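Local coordinates for protein putative serine phosphatase (Pseudomonas aeruginosa, PDB 6K4E) that probably removes phosphate from phosphothreonine or phosphoserine as a magnesium-dependent PP2C-type phosphatase in a signalling pathway that controls biofilm formation, at residues V98-A103 / V138-P143; R128-H133 / D151-S156; R262-Q267 / A273-A278. All blocks are in the same frame, centred on the assembly; numbering follows the deposited sequence.

How the interactions relate
The first two contacts lie on one side of the PP2C sandwich. Interaction 1 joins edge strand 95-101 to the loop after helix 117-138. Interaction 2 joins that helix to helix 143-157. Their centres are about 15 Å apart. They touch where Val98 CG1 packs 3.9 Å from Ile131 CG2. Their segments alternate along the chain: 98-103, 128-133, 138-143, 151-156. Together they tie the helix pair and its connection to the sheet edge. Interaction 3 follows later in the chain. It sits on the opposite side of the chain centre from interaction 2, with centres about 34 Å apart, and joins helices 254-264 and 269-284 over the other sheet.

Interaction 1. Residues V98-A103 / V138-P143; sequences VYREQA and VGSRDP
Gln102 meets Ser140 and Arg141 just past the end of strand 95-101. The partners lie in the loop between helices 117-138 and 143-157. Gln102 CG sits beside the backbone N, opposite the carbonyl carbon (chi1 -66°), and the chain folds back at chi2. This folded shape lays the CH2 groups, and not just the amide, against the loop. Gln102 CG is 3.3 Å from Ser140 OG. Gln102 CB is 3.5 Å from Arg141 NH2.

Ser140 turns OG between its backbone N and carbonyl carbon (chi1 56°), which sends the hydroxyl toward Gln102. Ser140 CB faces Arg100 CG at 4.2 Å, a looser apolar touch. Ile135 of helix 117-138 also packs on Arg100 and Ser140.

Arg141 runs extended from CG to NE. Its end therefore comes close to Gln102 although its CB is not aimed there. The two side chains cross obliquely, with amide and guanidinium planes 56° apart, so the flat groups are not stacked. The main polar partner of Arg141 NH2 is Asp104, through a salt bridge. Trp177 of strand 171-179 touches both Gln102 and Arg141.

The contact is thus mixed. Methylene groups pack beside the hydroxyl of buried Ser140 and a guanidinium whose charge is probably offset by the salt bridge to Asp104. Polar ends and CH2 groups share a partly buried site where the loop lies against the end of strand 95-101.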
ATOM      1  N   VAL B  98      -3.257   1.200 -14.394  1.00 35.32           N
ATOM      2  CA  VAL B  98      -2.257   2.250 -14.480  1.00 35.50           C
ATOM      3  C   VAL B  98      -2.392   2.939 -15.829  1.00 37.65           C
ATOM      4  O   VAL B  98      -2.967   2.393 -16.765  1.00 34.18           O
ATOM      5  CB  VAL B  98      -0.817   1.682 -14.238  1.00 39.48           C
ATOM      6  CG1 VAL B  98      -0.642   1.217 -12.792  1.00 40.06           C
ATOM      7  CG2 VAL B  98      -0.467   0.543 -15.206  1.00 37.66           C
ATOM      8  N   TYR B  99      -1.829   4.116 -15.928  1.00 35.44           N
ATOM      9  CA  TYR B  99      -1.810   4.906 -17.149  1.00 35.64           C
ATOM     10  C   TYR B  99      -0.752   5.966 -16.955  1.00 42.70           C
ATOM     11  O   TYR B  99      -0.665   6.548 -15.878  1.00 41.58           O
ATOM     12  CB  TYR B  99      -3.161   5.593 -17.387  1.00 36.90           C
ATOM     13  CG  TYR B  99      -3.125   6.520 -18.580  1.00 38.48           C
ATOM     14  CD1 TYR B  99      -3.007   6.019 -19.876  1.00 38.39           C
ATOM     15  CD2 TYR B  99      -3.238   7.894 -18.420  1.00 38.87           C
ATOM     16  CE1 TYR B  99      -2.978   6.866 -20.979  1.00 38.37           C
ATOM     17  CE2 TYR B  99      -3.210   8.750 -19.521  1.00 40.61           C
ATOM     18  CZ  TYR B  99      -3.081   8.227 -20.799  1.00 40.63           C
ATOM     19  OH  TYR B  99      -3.041   9.033 -21.902  1.00 41.67           O
ATOM     20  N   ARG B 100       0.061   6.192 -17.984  1.00 43.43           N
ATOM     21  CA  ARG B 100       1.113   7.202 -18.014  1.00 44.50           C
ATOM     22  C   ARG B 100       1.231   7.761 -19.441  1.00 49.33           C
ATOM     23  O   ARG B 100       1.729   7.075 -20.332  1.00 48.30           O
ATOM     24  CB  ARG B 100       2.443   6.596 -17.535  1.00 43.61           C
ATOM     25  CG  ARG B 100       3.631   7.583 -17.526  1.00 53.67           C
ATOM     26  CD  ARG B 100       3.537   8.638 -16.426  1.00 60.75           C
ATOM     27  NE  ARG B 100       3.634   8.027 -15.094  1.00 65.38           N
ATOM     28  CZ  ARG B 100       4.739   7.948 -14.366  1.00 71.77           C
ATOM     29  NH1 ARG B 100       5.864   8.507 -14.791  1.00 63.29           N
ATOM     30  NH2 ARG B 100       4.729   7.305 -13.213  1.00 54.87           N
ATOM     31  N   GLU B 101       0.776   8.994 -19.639  1.00 47.00           N
ATOM     32  CA  GLU B 101       0.858   9.672 -20.924  1.00 47.96           C
ATOM     33  C   GLU B 101       2.264  10.207 -21.192  1.00 52.26           C
ATOM     34  O   GLU B 101       2.880  10.813 -20.324  1.00 51.47           O
ATOM     35  CB  GLU B 101      -0.139  10.834 -20.992  1.00 50.07           C
ATOM     36  CG  GLU B 101      -0.310  11.389 -22.400  1.00 65.78           C
ATOM     37  CD  GLU B 101      -0.596  12.876 -22.547  1.00 93.01           C
ATOM     38  OE1 GLU B 101      -0.477  13.627 -21.551  1.00 89.31           O
ATOM     39  OE2 GLU B 101      -0.923  13.292 -23.682  1.00 92.97           O
ATOM     40  N   GLN B 102       2.743  10.013 -22.423  1.00 49.32           N
ATOM     41  CA  GLN B 102       4.000  10.575 -22.899  1.00 49.91           C
ATOM     42  C   GLN B 102       3.679  11.416 -24.129  1.00 53.40           C
ATOM     43  O   GLN B 102       2.546  11.392 -24.600  1.00 54.39           O
ATOM     44  CB  GLN B 102       5.013   9.470 -23.231  1.00 51.10           C
ATOM     45  CG  GLN B 102       5.480   8.660 -22.025  1.00 60.33           C
ATOM     46  CD  GLN B 102       6.328   9.411 -21.007  1.00 78.55           C
ATOM     47  OE1 GLN B 102       6.475   8.955 -19.885  1.00 73.62           O
ATOM     48  NE2 GLN B 102       6.930  10.569 -21.349  1.00 71.07           N
ATOM     49  N   ALA B 103       4.643  12.158 -24.656  1.00 50.12           N
ATOM     50  CA  ALA B 103       4.394  12.974 -25.847  1.00 50.63           C
ATOM     51  C   ALA B 103       4.196  12.103 -27.109  1.00 54.41           C
ATOM     52  O   ALA B 103       3.347  12.414 -27.954  1.00 53.37           O
ATOM     53  CB  ALA B 103       5.556  13.935 -26.056  1.00 52.87           C
ATOM     54  N   VAL B 138      13.096   2.355 -15.425  1.00 55.85           N
ATOM     55  CA  VAL B 138      13.344   1.880 -16.800  1.00 55.16           C
ATOM     56  C   VAL B 138      12.598   2.651 -17.916  1.00 57.45           C
ATOM     57  O   VAL B 138      12.804   2.350 -19.096  1.00 57.95           O
ATOM     58  CB  VAL B 138      13.105   0.350 -16.942  1.00 58.44           C
ATOM     59  CG1 VAL B 138      14.077  -0.449 -16.081  1.00 59.25           C
ATOM     60  CG2 VAL B 138      11.656  -0.041 -16.659  1.00 56.69           C
ATOM     61  N   GLY B 139      11.746   3.601 -17.547  1.00 52.47           N
ATOM     62  CA  GLY B 139      10.945   4.344 -18.514  1.00 51.66           C
ATOM     63  C   GLY B 139       9.585   3.702 -18.687  1.00 55.33           C
ATOM     64  O   GLY B 139       9.331   2.628 -18.135  1.00 54.90           O
ATOM     65  N   SER B 140       8.702   4.351 -19.455  1.00 51.06           N
ATOM     66  CA  SER B 140       7.340   3.874 -19.640  1.00 49.75           C
ATOM     67  C   SER B 140       7.117   3.147 -20.977  1.00 52.85           C
ATOM     68  O   SER B 140       6.000   2.722 -21.278  1.00 52.58           O
ATOM     69  CB  SER B 140       6.376   5.043 -19.482  1.00 55.85           C
ATOM     70  OG  SER B 140       6.728   6.071 -20.393  1.00 69.36           O
ATOM     71  N   ARG B 141       8.200   2.926 -21.732  1.00 49.94           N
ATOM     72  CA  ARG B 141       8.176   2.359 -23.077  1.00 49.26           C
ATOM     73  C   ARG B 141       8.548   0.876 -23.180  1.00 53.42           C
ATOM     74  O   ARG B 141       8.391   0.289 -24.254  1.00 54.02           O
ATOM     75  CB  ARG B 141       9.068   3.216 -23.997  1.00 47.78           C
ATOM     76  CG  ARG B 141       8.648   4.685 -23.908  1.00 44.57           C
ATOM     77  CD  ARG B 141       9.327   5.640 -24.879  1.00 53.86           C
ATOM     78  NE  ARG B 141       8.712   6.971 -24.791  1.00 57.35           N
ATOM     79  CZ  ARG B 141       9.050   7.899 -23.897  1.00 76.28           C
ATOM     80  NH1 ARG B 141      10.005   7.657 -23.001  1.00 61.33           N
ATOM     81  NH2 ARG B 141       8.434   9.075 -23.890  1.00 66.27           N
ATOM     82  N   ASP B 142       8.948   0.246 -22.074  1.00 49.39           N
ATOM     83  CA  ASP B 142       9.344  -1.147 -22.124  1.00 49.71           C
ATOM     84  C   ASP B 142       8.513  -1.941 -21.111  1.00 53.69           C
ATOM     85  O   ASP B 142       8.961  -2.092 -19.972  1.00 53.51           O
ATOM     86  CB  ASP B 142      10.870  -1.239 -21.858  1.00 53.60           C
ATOM     87  CG  ASP B 142      11.547  -2.580 -22.093  1.00 64.98           C
ATOM     88  OD1 ASP B 142      10.840  -3.614 -22.108  1.00 64.15           O
ATOM     89  OD2 ASP B 142      12.793  -2.607 -22.159  1.00 74.28           O
ATOM     90  N   PRO B 143       7.317  -2.474 -21.513  1.00 48.65           N
ATOM     91  CA  PRO B 143       6.463  -3.210 -20.557  1.00 46.70           C
ATOM     92  C   PRO B 143       7.135  -4.385 -19.842  1.00 50.12           C
ATOM     93  O   PRO B 143       6.963  -4.525 -18.638  1.00 50.52           O
ATOM     94  CB  PRO B 143       5.269  -3.644 -21.420  1.00 47.01           C
ATOM     95  CG  PRO B 143       5.204  -2.617 -22.482  1.00 50.76           C
ATOM     96  CD  PRO B 143       6.640  -2.352 -22.820  1.00 48.14           C
TER

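Interaction 2. Residues R128-H133 / D151-S156; sequences RAAIDH and DQAMRS
This is apolar helix-helix packing between two consecutive helices of the PP2C fold, 117-138 and 143-157. It rests on small side chains. The axes of segments 128-133 and 151-156 approach to 8.7 Å, and their N-to-C directions differ by 130°, so the segments run closer to antiparallel than parallel.

Ala130 and Ala153 form the centre. Their CA atoms are 5.3 Å apart, and Ala130 CB meets Ala153 CB at 3.7 Å. The two methyls point at each other and let the backbones come close.

Met154 flanks this pair. The bend at chi2 (-60°) brings Met154 SD to 3.9 Å from Ala130 CB. Met123 and Leu126 of helix 117-138 also touch Met154, so Met154 packs among apolar side chains of that helix.

One helical turn on from Ala130, His133 reaches the same methyl of Ala153. Its CG lies opposite the backbone N (chi1 164°), which carries the ring across to the neighbouring helix. His133 CD2 stops 4.1 Å from Ala153 CB, a light contact at the margin.

Arg128 and Arg155 each form a salt bridge within their own helix. Arg128 grips Asp132 side-on, with Arg128 NE 3.1 Å from Asp132 OD1 and Arg128 NH2 3.2 Å from Asp132 OD2. Arg155 NE pairs with Asp151 OD1 at 2.8 Å. Helix 117-138 also reaches the second subunit: Ala129 packs on Ala129 of that subunit, and His133 on its Glu136.

Ile131 of the same helix packs on Phe96 and Val98 of strand 95-101. A helix pair lying on one sheet of a beta sandwich is characteristic of the PP2C alpha-beta-beta-alpha architecture. Here it also contributes to the dimer interface.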
ATOM      1  N   ARG B 128       1.026  -0.274  -6.794  1.00 42.30           N
ATOM      2  CA  ARG B 128       0.944   1.040  -7.434  1.00 42.96           C
ATOM      3  C   ARG B 128       2.280   1.785  -7.267  1.00 47.67           C
ATOM      4  O   ARG B 128       2.807   2.314  -8.246  1.00 48.71           O
ATOM      5  CB  ARG B 128      -0.247   1.861  -6.891  1.00 44.07           C
ATOM      6  CG  ARG B 128      -0.134   3.394  -7.073  1.00 49.21           C
ATOM      7  CD  ARG B 128      -0.299   3.873  -8.514  1.00 56.31           C
ATOM      8  NE  ARG B 128       0.348   5.172  -8.721  1.00 54.15           N
ATOM      9  CZ  ARG B 128      -0.257   6.351  -8.647  1.00 60.34           C
ATOM     10  NH1 ARG B 128      -1.554   6.425  -8.397  1.00 59.80           N
ATOM     11  NH2 ARG B 128       0.432   7.464  -8.832  1.00 41.65           N
ATOM     12  N   ALA B 129       2.835   1.781  -6.050  1.00 42.85           N
ATOM     13  CA  ALA B 129       4.132   2.392  -5.737  1.00 43.69           C
ATOM     14  C   ALA B 129       5.278   1.660  -6.425  1.00 47.86           C
ATOM     15  O   ALA B 129       6.150   2.317  -6.993  1.00 47.97           O
ATOM     16  CB  ALA B 129       4.350   2.414  -4.238  1.00 45.08           C
ATOM     17  N   ALA B 130       5.266   0.311  -6.412  1.00 46.52           N
ATOM     18  CA  ALA B 130       6.239  -0.532  -7.137  1.00 48.15           C
ATOM     19  C   ALA B 130       6.204  -0.238  -8.664  1.00 49.72           C
ATOM     20  O   ALA B 130       7.252  -0.250  -9.301  1.00 50.47           O
ATOM     21  CB  ALA B 130       5.935  -2.008  -6.901  1.00 49.21           C
ATOM     22  N   ILE B 131       5.031   0.067  -9.231  1.00 44.69           N
ATOM     23  CA  ILE B 131       4.924   0.364 -10.668  1.00 44.93           C
ATOM     24  C   ILE B 131       5.533   1.750 -10.972  1.00 48.61           C
ATOM     25  O   ILE B 131       6.274   1.886 -11.957  1.00 47.16           O
ATOM     26  CB  ILE B 131       3.477   0.140 -11.234  1.00 47.35           C
ATOM     27  CG1 ILE B 131       3.276  -1.359 -11.500  1.00 46.60           C
ATOM     28  CG2 ILE B 131       3.204   0.952 -12.537  1.00 47.97           C
ATOM     29  CD1 ILE B 131       1.881  -1.809 -11.768  1.00 55.28           C
ATOM     30  N   ASP B 132       5.296   2.742 -10.081  1.00 45.88           N
ATOM     31  CA  ASP B 132       5.854   4.096 -10.189  1.00 46.19           C
ATOM     32  C   ASP B 132       7.374   4.050 -10.149  1.00 49.07           C
ATOM     33  O   ASP B 132       8.021   4.700 -10.970  1.00 47.47           O
ATOM     34  CB  ASP B 132       5.320   4.989  -9.045  1.00 48.42           C
ATOM     35  CG  ASP B 132       3.882   5.421  -9.245  1.00 56.11           C
ATOM     36  OD1 ASP B 132       3.144   4.723  -9.981  1.00 56.50           O
ATOM     37  OD2 ASP B 132       3.485   6.430  -8.653  1.00 57.06           O
ATOM     38  N   HIS B 133       7.940   3.273  -9.207  1.00 47.31           N
ATOM     39  CA  HIS B 133       9.389   3.077  -9.091  1.00 49.29           C
ATOM     40  C   HIS B 133       9.933   2.515 -10.411  1.00 52.10           C
ATOM     41  O   HIS B 133      10.875   3.069 -10.963  1.00 53.55           O
ATOM     42  CB  HIS B 133       9.743   2.129  -7.924  1.00 51.56           C
ATOM     43  CG  HIS B 133      11.141   1.595  -7.991  1.00 57.49           C
ATOM     44  ND1 HIS B 133      12.205   2.276  -7.417  1.00 61.59           N
ATOM     45  CD2 HIS B 133      11.615   0.481  -8.603  1.00 60.53           C
ATOM     46  CE1 HIS B 133      13.283   1.553  -7.688  1.00 61.98           C
ATOM     47  NE2 HIS B 133      12.979   0.468  -8.405  1.00 61.58           N
ATOM     48  N   ASP B 151       8.287  -6.545 -10.047  1.00 45.52           N
ATOM     49  CA  ASP B 151       8.518  -7.802  -9.335  1.00 45.96           C
ATOM     50  C   ASP B 151       9.600  -7.579  -8.248  1.00 49.29           C
ATOM     51  O   ASP B 151       9.342  -7.885  -7.093  1.00 47.29           O
ATOM     52  CB  ASP B 151       8.940  -8.900 -10.338  1.00 47.84           C
ATOM     53  CG  ASP B 151       9.025 -10.333  -9.822  1.00 59.41           C
ATOM     54  OD1 ASP B 151       8.760 -10.554  -8.636  1.00 57.19           O
ATOM     55  OD2 ASP B 151       9.320 -11.241 -10.633  1.00 73.34           O
ATOM     56  N   GLN B 152      10.764  -6.995  -8.617  1.00 46.89           N
ATOM     57  CA  GLN B 152      11.877  -6.725  -7.698  1.00 48.68           C
ATOM     58  C   GLN B 152      11.494  -5.776  -6.550  1.00 51.50           C
ATOM     59  O   GLN B 152      11.759  -6.090  -5.387  1.00 49.38           O
ATOM     60  CB  GLN B 152      13.128  -6.234  -8.456  1.00 51.11           C
ATOM     61  CG  GLN B 152      13.803  -7.315  -9.324  1.00 69.05           C
ATOM     62  CD  GLN B 152      14.112  -8.622  -8.593  1.00 86.92           C
ATOM     63  OE1 GLN B 152      14.738  -8.649  -7.520  1.00 78.86           O
ATOM     64  NE2 GLN B 152      13.666  -9.741  -9.163  1.00 79.41           N
ATOM     65  N   ALA B 153      10.811  -4.658  -6.893  1.00 48.19           N
ATOM     66  CA  ALA B 153      10.308  -3.657  -5.958  1.00 48.41           C
ATOM     67  C   ALA B 153       9.336  -4.322  -4.989  1.00 53.04           C
ATOM     68  O   ALA B 153       9.420  -4.055  -3.791  1.00 53.69           O
ATOM     69  CB  ALA B 153       9.625  -2.518  -6.711  1.00 48.37           C
ATOM     70  N   MET B 154       8.458  -5.232  -5.485  1.00 48.07           N
ATOM     71  CA  MET B 154       7.519  -5.965  -4.625  1.00 46.98           C
ATOM     72  C   MET B 154       8.254  -6.896  -3.653  1.00 53.13           C
ATOM     73  O   MET B 154       7.955  -6.867  -2.465  1.00 54.51           O
ATOM     74  CB  MET B 154       6.501  -6.744  -5.445  1.00 47.71           C
ATOM     75  CG  MET B 154       5.391  -5.866  -6.053  1.00 49.35           C
ATOM     76  SD  MET B 154       4.401  -4.966  -4.839  1.00 52.35           S
ATOM     77  CE  MET B 154       3.766  -6.298  -3.852  1.00 49.17           C
ATOM     78  N   ARG B 155       9.256  -7.658  -4.140  1.00 49.54           N
ATOM     79  CA  ARG B 155      10.081  -8.581  -3.322  1.00 49.87           C
ATOM     80  C   ARG B 155      10.866  -7.839  -2.248  1.00 56.14           C
ATOM     81  O   ARG B 155      11.168  -8.398  -1.179  1.00 55.80           O
ATOM     82  CB  ARG B 155      11.070  -9.356  -4.193  1.00 45.37           C
ATOM     83  CG  ARG B 155      10.420 -10.278  -5.178  1.00 54.15           C
ATOM     84  CD  ARG B 155      11.444 -11.055  -5.976  1.00 65.14           C
ATOM     85  NE  ARG B 155      10.831 -11.730  -7.123  1.00 70.47           N
ATOM     86  CZ  ARG B 155      10.261 -12.930  -7.072  1.00 87.83           C
ATOM     87  NH1 ARG B 155      10.201 -13.598  -5.924  1.00 85.27           N
ATOM     88  NH2 ARG B 155       9.738 -13.469  -8.166  1.00 66.88           N
ATOM     89  N   SER B 156      11.220  -6.579  -2.568  1.00 54.15           N
ATOM     90  CA  SER B 156      11.965  -5.667  -1.699  1.00 55.51           C
ATOM     91  C   SER B 156      11.136  -5.181  -0.497  1.00 56.82           C
ATOM     92  O   SER B 156      11.709  -4.894   0.533  1.00 56.97           O
ATOM     93  CB  SER B 156      12.476  -4.477  -2.512  1.00 60.94           C
ATOM     94  OG  SER B 156      12.429  -3.271  -1.768  1.00 79.02           O
TER

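Interaction 3. Residues R262-Q267 / A273-A278; sequences RDHARQ and AEAFVA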
ATOM      1  N   ARG B 262     -15.604  -8.649 -30.435  1.00 38.84           N
ATOM      2  CA  ARG B 262     -15.764  -8.551 -31.889  1.00 38.77           C
ATOM      3  C   ARG B 262     -17.073  -7.862 -32.229  1.00 44.09           C
ATOM      4  O   ARG B 262     -17.103  -6.977 -33.085  1.00 45.74           O
ATOM      5  CB  ARG B 262     -15.760  -9.948 -32.525  1.00 37.16           C
ATOM      6  CG  ARG B 262     -15.882  -9.924 -34.070  1.00 47.98           C
ATOM      7  CD  ARG B 262     -16.233 -11.284 -34.661  1.00 51.41           C
ATOM      8  NE  ARG B 262     -17.547 -11.748 -34.203  1.00 65.40           N
ATOM      9  CZ  ARG B 262     -17.753 -12.777 -33.380  1.00 77.09           C
ATOM     10  NH1 ARG B 262     -16.727 -13.519 -32.957  1.00 60.41           N
ATOM     11  NH2 ARG B 262     -18.987 -13.097 -33.006  1.00 59.59           N
ATOM     12  N   ASP B 263     -18.144  -8.253 -31.546  1.00 40.04           N
ATOM     13  CA  ASP B 263     -19.463  -7.653 -31.763  1.00 39.94           C
ATOM     14  C   ASP B 263     -19.516  -6.153 -31.513  1.00 41.72           C
ATOM     15  O   ASP B 263     -20.267  -5.463 -32.184  1.00 39.63           O
ATOM     16  CB  ASP B 263     -20.521  -8.367 -30.914  1.00 41.66           C
ATOM     17  CG  ASP B 263     -21.364  -9.302 -31.731  1.00 58.45           C
ATOM     18  OD1 ASP B 263     -20.880 -10.422 -32.044  1.00 57.04           O
ATOM     19  OD2 ASP B 263     -22.484  -8.899 -32.115  1.00 73.22           O
ATOM     20  N   HIS B 264     -18.733  -5.642 -30.542  1.00 41.21           N
ATOM     21  CA  HIS B 264     -18.810  -4.219 -30.165  1.00 39.54           C
ATOM     22  C   HIS B 264     -17.616  -3.360 -30.584  1.00 45.38           C
ATOM     23  O   HIS B 264     -17.760  -2.142 -30.592  1.00 44.67           O
ATOM     24  CB  HIS B 264     -19.060  -4.106 -28.647  1.00 38.71           C
ATOM     25  CG  HIS B 264     -20.389  -4.689 -28.230  1.00 41.63           C
ATOM     26  ND1 HIS B 264     -20.519  -6.034 -27.862  1.00 42.59           N
ATOM     27  CD2 HIS B 264     -21.622  -4.120 -28.229  1.00 41.74           C
ATOM     28  CE1 HIS B 264     -21.805  -6.212 -27.589  1.00 41.46           C
ATOM     29  NE2 HIS B 264     -22.514  -5.095 -27.798  1.00 41.49           N
ATOM     30  N   ALA B 265     -16.474  -3.979 -30.981  1.00 44.03           N
ATOM     31  CA  ALA B 265     -15.172  -3.346 -31.283  1.00 45.12           C
ATOM     32  C   ALA B 265     -15.208  -2.066 -32.121  1.00 50.30           C
ATOM     33  O   ALA B 265     -14.432  -1.146 -31.856  1.00 50.49           O
ATOM     34  CB  ALA B 265     -14.220  -4.336 -31.926  1.00 45.89           C
ATOM     35  N   ARG B 266     -16.048  -2.019 -33.132  1.00 46.24           N
ATOM     36  CA  ARG B 266     -16.149  -0.850 -34.009  1.00 46.17           C
ATOM     37  C   ARG B 266     -17.022   0.269 -33.415  1.00 46.76           C
ATOM     38  O   ARG B 266     -16.992   1.372 -33.926  1.00 47.70           O
ATOM     39  CB  ARG B 266     -16.620  -1.268 -35.420  1.00 45.57           C
ATOM     40  CG  ARG B 266     -15.690  -0.762 -36.527  1.00 69.71           C
ATOM     41  CD  ARG B 266     -16.013  -1.283 -37.930  1.00 86.18           C
ATOM     42  NE  ARG B 266     -15.631  -2.691 -38.108  1.00104.17           N
ATOM     43  CZ  ARG B 266     -15.434  -3.290 -39.282  1.00123.54           C
ATOM     44  NH1 ARG B 266     -15.554  -2.605 -40.415  1.00118.17           N
ATOM     45  NH2 ARG B 266     -15.097  -4.573 -39.333  1.00104.51           N
ATOM     46  N   GLN B 267     -17.768   0.004 -32.327  1.00 39.60           N
ATOM     47  CA  GLN B 267     -18.680   0.975 -31.706  1.00 37.59           C
ATOM     48  C   GLN B 267     -17.971   2.035 -30.831  1.00 42.49           C
ATOM     49  O   GLN B 267     -16.890   1.744 -30.285  1.00 41.58           O
ATOM     50  CB  GLN B 267     -19.736   0.236 -30.856  1.00 37.84           C
ATOM     51  CG  GLN B 267     -20.677  -0.737 -31.632  1.00 32.12           C
ATOM     52  CD  GLN B 267     -21.272  -0.112 -32.850  1.00 39.02           C
ATOM     53  OE1 GLN B 267     -22.194   0.711 -32.791  1.00 46.31           O
ATOM     54  NE2 GLN B 267     -20.697  -0.432 -33.974  1.00 39.33           N
ATOM     55  N   ALA B 273     -18.649   0.069 -23.293  1.00 42.14           N
ATOM     56  CA  ALA B 273     -18.629  -0.020 -21.831  1.00 42.14           C
ATOM     57  C   ALA B 273     -20.001  -0.350 -21.308  1.00 42.71           C
ATOM     58  O   ALA B 273     -20.131  -1.339 -20.605  1.00 42.97           O
ATOM     59  CB  ALA B 273     -18.157   1.292 -21.234  1.00 43.17           C
ATOM     60  N   GLU B 274     -21.029   0.444 -21.683  1.00 37.59           N
ATOM     61  CA  GLU B 274     -22.418   0.195 -21.283  1.00 37.87           C
ATOM     62  C   GLU B 274     -22.901  -1.190 -21.703  1.00 41.45           C
ATOM     63  O   GLU B 274     -23.485  -1.897 -20.871  1.00 41.00           O
ATOM     64  CB  GLU B 274     -23.370   1.263 -21.871  1.00 41.02           C
ATOM     65  CG  GLU B 274     -24.771   1.284 -21.254  1.00 60.78           C
ATOM     66  CD  GLU B 274     -25.899   0.477 -21.892  1.00101.08           C
ATOM     67  OE1 GLU B 274     -25.687  -0.104 -22.984  1.00 98.61           O
ATOM     68  OE2 GLU B 274     -27.004   0.438 -21.303  1.00105.62           O
ATOM     69  N   ALA B 275     -22.652  -1.588 -22.982  1.00 36.65           N
ATOM     70  CA  ALA B 275     -23.054  -2.898 -23.475  1.00 36.97           C
ATOM     71  C   ALA B 275     -22.388  -4.023 -22.711  1.00 42.56           C
ATOM     72  O   ALA B 275     -23.067  -5.010 -22.446  1.00 44.41           O
ATOM     73  CB  ALA B 275     -22.784  -3.042 -24.969  1.00 37.74           C
ATOM     74  N   PHE B 276     -21.092  -3.877 -22.348  1.00 36.48           N
ATOM     75  CA  PHE B 276     -20.345  -4.893 -21.633  1.00 36.75           C
ATOM     76  C   PHE B 276     -20.911  -5.078 -20.217  1.00 44.07           C
ATOM     77  O   PHE B 276     -21.141  -6.219 -19.806  1.00 43.32           O
ATOM     78  CB  PHE B 276     -18.849  -4.585 -21.631  1.00 37.93           C
ATOM     79  CG  PHE B 276     -18.111  -4.640 -22.957  1.00 40.39           C
ATOM     80  CD1 PHE B 276     -18.772  -5.005 -24.138  1.00 44.25           C
ATOM     81  CD2 PHE B 276     -16.732  -4.448 -23.010  1.00 41.68           C
ATOM     82  CE1 PHE B 276     -18.064  -5.110 -25.351  1.00 44.96           C
ATOM     83  CE2 PHE B 276     -16.032  -4.533 -24.225  1.00 44.12           C
ATOM     84  CZ  PHE B 276     -16.702  -4.843 -25.390  1.00 43.29           C
ATOM     85  N   VAL B 277     -21.219  -3.960 -19.509  1.00 42.14           N
ATOM     86  CA  VAL B 277     -21.850  -3.985 -18.175  1.00 42.08           C
ATOM     87  C   VAL B 277     -23.242  -4.653 -18.260  1.00 45.03           C
ATOM     88  O   VAL B 277     -23.516  -5.577 -17.489  1.00 45.97           O
ATOM     89  CB  VAL B 277     -21.903  -2.566 -17.525  1.00 45.82           C
ATOM     90  CG1 VAL B 277     -22.872  -2.512 -16.346  1.00 46.52           C
ATOM     91  CG2 VAL B 277     -20.522  -2.112 -17.099  1.00 43.89           C
ATOM     92  N   ALA B 278     -24.091  -4.214 -19.202  1.00 38.87           N
ATOM     93  CA  ALA B 278     -25.410  -4.822 -19.402  1.00 40.60           C
ATOM     94  C   ALA B 278     -25.340  -6.331 -19.819  1.00 41.93           C
ATOM     95  O   ALA B 278     -26.205  -7.098 -19.411  1.00 40.35           O
ATOM     96  CB  ALA B 278     -26.216  -4.025 -20.417  1.00 42.02           C
TER
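The His264 and Phe276 rings meet as an offset edge-to-face pair, with the edge of Phe276 toward the face of His264. Their centroids are 5.5 Å apart and their planes lie at 86°. His264 ND1 lies in the plane of the Phe276 ring, at its edge. The methyl of Ala275 approaches the imidazole obliquely, with Ala275 CB 3.5 Å from His264 NE2.

The pair joins the successive helices 254-264 and 269-284, which form part of one helical layer of the PP2C alpha-beta-beta-alpha sandwich. A type I beta turn spans His264 to Gln267. Both aromatic side chains place CG beside the backbone N, opposite the carbonyl carbon (chi1 -64° for His264). The two side chains run past one another, and Phe276 touches the CB of His264 as well as its ring. Phe276 CE1 is the main point of touch, 3.6 Å from His264 CB.

His264 ND1 is hydrogen-bonded to the backbone O of Met260, one turn earlier in its own helix. That bond would help fix the rotation of the imidazole. Met260 and Leu261 also pack on Phe276. The Phe276 ring further meets Phe83 of strand 82-87, with planes at about 80°, which links this helix layer to the sheet that contains strand 82-87.

The turn from His264 to Gln267 is closed by Gln267 N donating to His264 O at 2.8 Å.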